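Local coordinates for flagellar motor switch protein FliG (Aquifex aeolicus, PDB 3HJL) that probably forms part of the rotor-mounted switch complex at the base of the flagellar basal body, contacting motor components that set the direction of rotation, at residues L124-F136 with Y174-I186. Sequence-based numbering, arbitrary orientation.
Sequences LLKNEHPQTIALF and YVKELAQILLEEI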
# COMPACT_ATOMS: atom_id res chain seq x y z
N LEU A 124 -17.55 -11.26 -5.23
CA LEU A 124 -16.44 -11.20 -4.26
C LEU A 124 -16.83 -11.52 -2.82
O LEU A 124 -15.97 -11.87 -2.01
CB LEU A 124 -15.78 -9.81 -4.28
CG LEU A 124 -14.96 -9.43 -5.52
CD1 LEU A 124 -14.52 -8.00 -5.42
CD2 LEU A 124 -13.74 -10.34 -5.68
N LEU A 125 -18.11 -11.34 -2.47
CA LEU A 125 -18.57 -11.53 -1.09
C LEU A 125 -19.15 -12.91 -0.78
O LEU A 125 -19.19 -13.30 0.38
CB LEU A 125 -19.61 -10.46 -0.72
CG LEU A 125 -19.14 -9.02 -0.44
CD1 LEU A 125 -20.37 -8.14 -0.32
CD2 LEU A 125 -18.29 -8.92 0.84
N LYS A 126 -19.58 -13.65 -1.81
CA LYS A 126 -20.40 -14.87 -1.58
C LYS A 126 -19.75 -16.04 -0.87
O LYS A 126 -20.45 -16.81 -0.20
CB LYS A 126 -21.08 -15.34 -2.87
CG LYS A 126 -20.17 -15.89 -3.95
CD LYS A 126 -21.01 -16.32 -5.14
CE LYS A 126 -20.20 -17.04 -6.18
NZ LYS A 126 -21.12 -17.62 -7.22
N ASN A 127 -18.42 -16.16 -0.97
CA ASN A 127 -17.66 -17.20 -0.26
C ASN A 127 -17.13 -16.73 1.11
O ASN A 127 -16.47 -17.49 1.83
CB ASN A 127 -16.49 -17.70 -1.12
CG ASN A 127 -16.97 -18.41 -2.38
OD1 ASN A 127 -17.77 -19.33 -2.32
ND2 ASN A 127 -16.46 -17.98 -3.53
N GLU A 128 -17.44 -15.48 1.46
CA GLU A 128 -17.04 -14.91 2.73
C GLU A 128 -17.99 -15.44 3.81
O GLU A 128 -19.07 -15.96 3.49
CB GLU A 128 -17.11 -13.37 2.65
CG GLU A 128 -16.17 -12.63 3.57
CD GLU A 128 -14.69 -12.74 3.18
OE1 GLU A 128 -14.37 -13.17 2.04
OE2 GLU A 128 -13.85 -12.37 4.03
N HIS A 129 -17.58 -15.37 5.07
CA HIS A 129 -18.42 -15.83 6.17
C HIS A 129 -19.68 -14.93 6.22
O HIS A 129 -19.55 -13.73 6.04
CB HIS A 129 -17.67 -15.75 7.49
CG HIS A 129 -18.40 -16.37 8.64
ND1 HIS A 129 -19.34 -15.68 9.37
CD2 HIS A 129 -18.33 -17.60 9.18
CE1 HIS A 129 -19.84 -16.48 10.30
NE2 HIS A 129 -19.22 -17.64 10.23
N PRO A 130 -20.89 -15.52 6.42
CA PRO A 130 -22.13 -14.71 6.43
C PRO A 130 -22.13 -13.49 7.36
O PRO A 130 -22.74 -12.47 7.03
CB PRO A 130 -23.20 -15.72 6.86
CG PRO A 130 -22.68 -17.03 6.42
CD PRO A 130 -21.19 -16.96 6.59
N GLN A 131 -21.51 -13.62 8.53
CA GLN A 131 -21.33 -12.50 9.48
C GLN A 131 -20.49 -11.36 8.89
O GLN A 131 -20.75 -10.19 9.19
CB GLN A 131 -20.69 -13.00 10.79
CG GLN A 131 -20.66 -11.95 11.94
CD GLN A 131 -22.05 -11.56 12.42
OE1 GLN A 131 -23.01 -12.29 12.23
NE2 GLN A 131 -22.15 -10.40 13.07
N THR A 132 -19.48 -11.70 8.09
CA THR A 132 -18.65 -10.72 7.38
C THR A 132 -19.46 -9.97 6.31
O THR A 132 -19.29 -8.75 6.14
CB THR A 132 -17.44 -11.42 6.70
OG1 THR A 132 -16.78 -12.25 7.66
CG2 THR A 132 -16.46 -10.41 6.13
N ILE A 133 -20.32 -10.70 5.59
CA ILE A 133 -21.18 -10.10 4.56
C ILE A 133 -22.18 -9.14 5.22
O ILE A 133 -22.39 -8.03 4.75
CB ILE A 133 -21.95 -11.16 3.73
CG1 ILE A 133 -21.00 -12.20 3.11
CG2 ILE A 133 -22.75 -10.47 2.62
CD1 ILE A 133 -21.69 -13.28 2.28
N ALA A 134 -22.75 -9.58 6.35
CA ALA A 134 -23.72 -8.79 7.13
C ALA A 134 -23.09 -7.51 7.66
O ALA A 134 -23.69 -6.44 7.55
CB ALA A 134 -24.26 -9.61 8.28
N LEU A 135 -21.91 -7.63 8.26
CA LEU A 135 -21.17 -6.47 8.77
C LEU A 135 -20.86 -5.45 7.67
O LEU A 135 -20.91 -4.24 7.91
CB LEU A 135 -19.86 -6.91 9.47
CG LEU A 135 -20.01 -7.49 10.88
CD1 LEU A 135 -18.82 -8.41 11.25
CD2 LEU A 135 -20.16 -6.35 11.88
N PHE A 136 -20.50 -5.95 6.49
CA PHE A 136 -20.21 -5.10 5.31
C PHE A 136 -21.48 -4.42 4.77
O PHE A 136 -21.49 -3.20 4.56
CB PHE A 136 -19.58 -5.95 4.20
CG PHE A 136 -19.08 -5.16 3.00
CD1 PHE A 136 -17.87 -4.50 3.05
CD2 PHE A 136 -19.81 -5.13 1.82
CE1 PHE A 136 -17.40 -3.80 1.95
CE2 PHE A 136 -19.35 -4.41 0.71
CZ PHE A 136 -18.14 -3.75 0.78
N TYR A 174 -12.84 -2.13 10.98
CA TYR A 174 -12.87 -3.50 10.46
C TYR A 174 -13.53 -3.55 9.08
O TYR A 174 -13.01 -4.17 8.17
CB TYR A 174 -13.62 -4.41 11.45
CG TYR A 174 -13.78 -5.84 10.98
CD1 TYR A 174 -14.99 -6.28 10.44
CD2 TYR A 174 -12.74 -6.75 11.06
CE1 TYR A 174 -15.15 -7.58 9.99
CE2 TYR A 174 -12.88 -8.06 10.61
CZ TYR A 174 -14.09 -8.46 10.07
OH TYR A 174 -14.26 -9.76 9.64
N VAL A 175 -14.67 -2.88 8.96
CA VAL A 175 -15.44 -2.85 7.72
C VAL A 175 -14.71 -2.05 6.64
O VAL A 175 -14.68 -2.47 5.48
CB VAL A 175 -16.86 -2.29 7.96
CG1 VAL A 175 -17.55 -2.01 6.62
CG2 VAL A 175 -17.69 -3.28 8.79
N LYS A 176 -14.11 -0.92 7.03
CA LYS A 176 -13.24 -0.11 6.16
C LYS A 176 -12.13 -0.96 5.56
O LYS A 176 -11.92 -0.95 4.36
CB LYS A 176 -12.62 1.05 6.95
CG LYS A 176 -11.90 2.09 6.08
CD LYS A 176 -11.00 3.01 6.92
CE LYS A 176 -10.14 3.88 6.03
NZ LYS A 176 -9.29 4.82 6.81
N GLU A 177 -11.43 -1.70 6.41
CA GLU A 177 -10.37 -2.61 5.98
C GLU A 177 -10.90 -3.69 5.02
O GLU A 177 -10.25 -4.01 4.04
CB GLU A 177 -9.68 -3.24 7.19
CG GLU A 177 -8.59 -4.29 6.87
CD GLU A 177 -7.47 -3.75 6.00
OE1 GLU A 177 -7.23 -2.53 6.04
OE2 GLU A 177 -6.80 -4.55 5.30
N LEU A 178 -12.07 -4.23 5.33
CA LEU A 178 -12.78 -5.22 4.46
C LEU A 178 -13.02 -4.59 3.06
O LEU A 178 -12.76 -5.20 2.02
CB LEU A 178 -14.13 -5.59 5.11
CG LEU A 178 -14.67 -7.02 5.23
CD1 LEU A 178 -13.69 -7.97 5.92
CD2 LEU A 178 -15.98 -6.97 6.02
N ALA A 179 -13.46 -3.34 3.06
CA ALA A 179 -13.78 -2.61 1.85
C ALA A 179 -12.54 -2.31 1.01
O ALA A 179 -12.57 -2.45 -0.20
CB ALA A 179 -14.54 -1.32 2.20
N GLN A 180 -11.45 -1.92 1.68
CA GLN A 180 -10.18 -1.67 1.00
C GLN A 180 -9.55 -2.93 0.39
O GLN A 180 -8.97 -2.87 -0.69
CB GLN A 180 -9.18 -0.97 1.95
CG GLN A 180 -9.63 0.43 2.38
CD GLN A 180 -8.51 1.28 2.98
OE1 GLN A 180 -8.35 1.35 4.19
NE2 GLN A 180 -7.73 1.91 2.12
N ILE A 181 -9.66 -4.06 1.08
CA ILE A 181 -9.23 -5.37 0.54
C ILE A 181 -10.07 -5.77 -0.69
O ILE A 181 -9.56 -6.38 -1.63
CB ILE A 181 -9.31 -6.51 1.61
CG1 ILE A 181 -8.24 -6.33 2.70
CG2 ILE A 181 -9.17 -7.93 0.97
CD1 ILE A 181 -6.80 -6.41 2.19
N LEU A 182 -11.35 -5.41 -0.66
CA LEU A 182 -12.27 -5.68 -1.76
C LEU A 182 -11.90 -4.79 -2.97
O LEU A 182 -11.87 -5.26 -4.11
CB LEU A 182 -13.74 -5.47 -1.31
CG LEU A 182 -14.86 -6.17 -2.13
CD1 LEU A 182 -16.16 -6.36 -1.34
CD2 LEU A 182 -15.14 -5.42 -3.43
N LEU A 183 -11.53 -3.53 -2.71
CA LEU A 183 -11.10 -2.61 -3.78
C LEU A 183 -9.79 -3.04 -4.45
O LEU A 183 -9.64 -2.92 -5.65
CB LEU A 183 -10.99 -1.17 -3.26
CG LEU A 183 -12.34 -0.50 -3.01
CD1 LEU A 183 -12.21 0.73 -2.12
CD2 LEU A 183 -13.01 -0.17 -4.35
N GLU A 184 -8.85 -3.51 -3.64
CA GLU A 184 -7.59 -4.09 -4.13
C GLU A 184 -7.78 -5.39 -4.92
O GLU A 184 -7.04 -5.67 -5.85
CB GLU A 184 -6.66 -4.36 -2.95
CG GLU A 184 -6.11 -3.09 -2.34
CD GLU A 184 -5.39 -3.29 -1.02
OE1 GLU A 184 -5.67 -4.28 -0.28
OE2 GLU A 184 -4.55 -2.44 -0.71
N GLU A 185 -8.74 -6.20 -4.50
CA GLU A 185 -9.08 -7.43 -5.20
C GLU A 185 -9.69 -7.14 -6.59
O GLU A 185 -9.45 -7.86 -7.54
CB GLU A 185 -10.06 -8.27 -4.36
CG GLU A 185 -10.36 -9.67 -4.91
CD GLU A 185 -9.10 -10.50 -5.15
OE1 GLU A 185 -8.17 -10.43 -4.31
OE2 GLU A 185 -9.05 -11.22 -6.17
N ILE A 186 -10.50 -6.08 -6.66
CA ILE A 186 -11.10 -5.63 -7.91
C ILE A 186 -10.00 -5.11 -8.85
O ILE A 186 -10.01 -5.38 -10.05
CB ILE A 186 -12.15 -4.50 -7.64
CG1 ILE A 186 -13.38 -5.08 -6.95
CG2 ILE A 186 -12.57 -3.81 -8.95
CD1 ILE A 186 -14.25 -4.07 -6.27
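F136 enters helix 174-186 as a knob into a hole made by V175, L178, A179 and L182, a worked example of how the short helix segments 130-136 and 174-186, which cross at -100°, can interlock through one large side chain. Its first torsion (chi1 -173°) swings the ring out opposite the backbone N, so that CE1 meets A179 CB at the ring edge, 3.8 Å away, while CZ lies 3.9 Å from L182 CD1. L182 also uses CD1 against L125 CD2, and its other methyl, CD2, packs tightly on L124 CD1 at 3.3 Å. L124 thus forks over the helix: CD1 turns to L182 and to I186 CG1, whereas CD2 rests on the aliphatic CG of E185. One turn earlier in the helix, L178 CD2 touches T132 CG2 at 3.5 Å and F136 CB at 4.2 Å. Shortening L178 to an alanine removes one wall of the F136 socket and is likely to leave a gap beside the T132 methyl and F136 CB. Farther along, V175 CG2 lies 3.5 Å from L135 O, and L135 CD1 approaches the Y174 ring obliquely. The interface is essentially apolar; the N-terminus of helix 130-136 is ordered separately, by H129 ND1 accepting from Q131 N (3.1 Å) as the N-cap. H129 and Q131 belong to the EHPQR motif, whose R163 makes a weak hydrogen bond to Q131 OE1. Within the all-helical middle domain of this armadillo-repeat protein, helix 93-114 closes over the junction, its I113 touching both F136 and A179; helix 154-166 backs I133 and A134.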